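Local structure of ribulose bisphosphate carboxylase (Pyrococcus horikoshii, 2D69) at residues 299-304 with 332-337. The protein probably catalyses the addition of carbon dioxide and water to ribulose 1,5-bisphosphate, yielding two molecules of 3-phosphoglycerate in an archaeal AMP degradation pathway. Residues are numbered along the deposited sequence.
Sequences AKAARM and FLLSKW
An arginine reaching from helical residues 299-304 meets the carbonyl-rich C-terminal end of a second helix, followed by extended backbone at Ser-335 and Lys-336; the nearest CA pair is Arg-303 with Leu-333, 7.2 Å. Phe-332 (chi1 t) brings ring atom CE2 to 3.4 Å from Lys-300 CA, with Arg-303 NH1 over one face of the ring. Leu-333 sets CD2 4.1 Å from Ala-299 CB, a side chain small enough for close approach. At Ser-335 the p rotamer turns OG back to Phe-332 O (2.8 Å), while Ser-335 O accepts hydrogen bonds from Arg-303 NH2 (2.7 Å) and NH1 (3.0 Å). The all-trans Arg-303, t through chi3, has the length to get there. Trp-337 (chi1 t) then swings back, covering one guanidinium face and placing CH2 3.7 Å from Lys-300 CG and 3.8 Å from Met-304 CE. These are neighbouring outer helices of the alpha/beta barrel, 295-305 and 323-334, with strand 309-311 beneath, touched by Leu-333; Lys-300 NZ reaches Asp-122 and Phe-123 O at strand 115-124 of the N-terminal domain.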
loop_
_atom_site.group_PDB
_atom_site.type_symbol
_atom_site.label_atom_id
_atom_site.label_comp_id
_atom_site.label_asym_id
_atom_site.label_seq_id
_atom_site.Cartn_x
_atom_site.Cartn_y
_atom_site.Cartn_z
ATOM N N ALA A 299 -1.471 39.782 -1.540
ATOM C CA ALA A 299 -2.698 39.385 -2.200
ATOM C C ALA A 299 -2.418 38.766 -3.579
ATOM O O ALA A 299 -3.135 37.872 -4.020
ATOM C CB ALA A 299 -3.629 40.583 -2.359
ATOM N N LYS A 300 -1.418 39.294 -4.270
ATOM C CA LYS A 300 -1.074 38.823 -5.602
ATOM C C LYS A 300 -0.497 37.414 -5.510
ATOM O O LYS A 300 -0.840 36.541 -6.281
ATOM C CB LYS A 300 -0.076 39.786 -6.262
ATOM C CG LYS A 300 0.448 39.371 -7.616
ATOM C CD LYS A 300 1.135 40.523 -8.333
ATOM C CE LYS A 300 0.204 41.409 -9.176
ATOM N NZ LYS A 300 0.969 42.665 -9.678
ATOM N N ALA A 301 0.454 37.221 -4.612
ATOM C CA ALA A 301 0.932 35.870 -4.334
ATOM C C ALA A 301 -0.208 34.918 -4.004
ATOM O O ALA A 301 -0.264 33.794 -4.526
ATOM C CB ALA A 301 1.950 35.891 -3.227
ATOM N N ALA A 302 -1.135 35.348 -3.143
ATOM C CA ALA A 302 -2.143 34.436 -2.670
ATOM C C ALA A 302 -3.096 34.082 -3.827
ATOM O O ALA A 302 -3.585 32.937 -3.889
ATOM C CB ALA A 302 -2.922 35.056 -1.463
ATOM N N ARG A 303 -3.394 35.057 -4.706
ATOM C CA ARG A 303 -4.241 34.799 -5.876
ATOM C C ARG A 303 -3.555 33.837 -6.869
ATOM O O ARG A 303 -4.190 32.963 -7.460
ATOM C CB ARG A 303 -4.589 36.115 -6.560
ATOM C CG ARG A 303 -5.418 35.931 -7.813
ATOM C CD ARG A 303 -6.051 37.185 -8.358
ATOM N NE ARG A 303 -6.787 36.852 -9.555
ATOM C CZ ARG A 303 -7.067 37.679 -10.552
ATOM N NH1 ARG A 303 -6.676 38.957 -10.500
ATOM N NH2 ARG A 303 -7.760 37.240 -11.606
ATOM N N MET A 304 -2.240 34.001 -7.042
ATOM C CA MET A 304 -1.509 33.239 -8.024
ATOM C C MET A 304 -1.466 31.763 -7.609
ATOM O O MET A 304 -1.849 30.875 -8.413
ATOM C CB MET A 304 -0.108 33.892 -8.183
ATOM C CG MET A 304 0.873 33.262 -9.167
ATOM S SD MET A 304 2.548 34.179 -9.258
ATOM C CE MET A 304 2.108 35.489 -8.479
ATOM N N PHE A 332 -7.394 44.730 -8.313
ATOM C CA PHE A 332 -6.489 43.654 -8.678
ATOM C C PHE A 332 -7.108 42.269 -8.477
ATOM O O PHE A 332 -7.109 41.460 -9.384
ATOM C CB PHE A 332 -5.177 43.711 -7.890
ATOM C CG PHE A 332 -4.453 42.422 -7.942
ATOM C CD1 PHE A 332 -3.836 42.026 -9.142
ATOM C CD2 PHE A 332 -4.497 41.523 -6.862
ATOM C CE1 PHE A 332 -3.256 40.758 -9.247
ATOM C CE2 PHE A 332 -3.885 40.262 -6.958
ATOM C CZ PHE A 332 -3.262 39.884 -8.159
ATOM N N LEU A 333 -7.634 41.983 -7.299
ATOM C CA LEU A 333 -8.221 40.674 -7.031
ATOM C C LEU A 333 -9.253 40.272 -8.089
ATOM O O LEU A 333 -9.366 39.061 -8.449
ATOM C CB LEU A 333 -8.835 40.597 -5.645
ATOM C CG LEU A 333 -7.801 40.559 -4.487
ATOM C CD1 LEU A 333 -8.554 40.587 -3.185
ATOM C CD2 LEU A 333 -6.915 39.333 -4.487
ATOM N N LEU A 334 -9.991 41.263 -8.600
ATOM C CA LEU A 334 -11.086 40.970 -9.504
ATOM C C LEU A 334 -10.707 41.144 -10.962
ATOM O O LEU A 334 -11.516 40.847 -11.818
ATOM C CB LEU A 334 -12.308 41.855 -9.187
ATOM C CG LEU A 334 -13.068 41.584 -7.893
ATOM C CD1 LEU A 334 -13.957 42.794 -7.570
ATOM C CD2 LEU A 334 -13.880 40.313 -8.005
ATOM N N SER A 335 -9.494 41.620 -11.250
ATOM C CA SER A 335 -9.090 41.935 -12.608
ATOM C C SER A 335 -8.790 40.654 -13.382
ATOM O O SER A 335 -8.452 39.611 -12.805
ATOM C CB SER A 335 -7.819 42.809 -12.636
ATOM O OG SER A 335 -6.733 42.070 -12.103
ATOM N N LYS A 336 -8.985 40.743 -14.692
ATOM C CA LYS A 336 -8.557 39.743 -15.639
ATOM C C LYS A 336 -7.032 39.651 -15.570
ATOM O O LYS A 336 -6.370 40.652 -15.540
ATOM C CB LYS A 336 -9.039 40.130 -17.032
ATOM C CG LYS A 336 -9.464 38.940 -17.928
ATOM C CD LYS A 336 -8.300 37.959 -18.178
ATOM C CE LYS A 336 -8.614 36.863 -19.255
ATOM N NZ LYS A 336 -7.385 36.268 -19.784
ATOM N N TRP A 337 -6.493 38.422 -15.473
ATOM C CA TRP A 337 -5.076 38.214 -15.309
ATOM C C TRP A 337 -4.733 36.865 -15.889
ATOM O O TRP A 337 -4.584 35.874 -15.168
ATOM C CB TRP A 337 -4.707 38.248 -13.831
ATOM C CG TRP A 337 -3.272 38.307 -13.579
ATOM C CD1 TRP A 337 -2.343 38.828 -14.406
ATOM C CD2 TRP A 337 -2.566 37.878 -12.402
ATOM N NE1 TRP A 337 -1.100 38.758 -13.828
ATOM C CE2 TRP A 337 -1.207 38.177 -12.600
ATOM C CE3 TRP A 337 -2.944 37.285 -11.193
ATOM C CZ2 TRP A 337 -0.223 37.926 -11.639
ATOM C CZ3 TRP A 337 -1.966 37.011 -10.241
ATOM C CH2 TRP A 337 -0.603 37.325 -10.485
#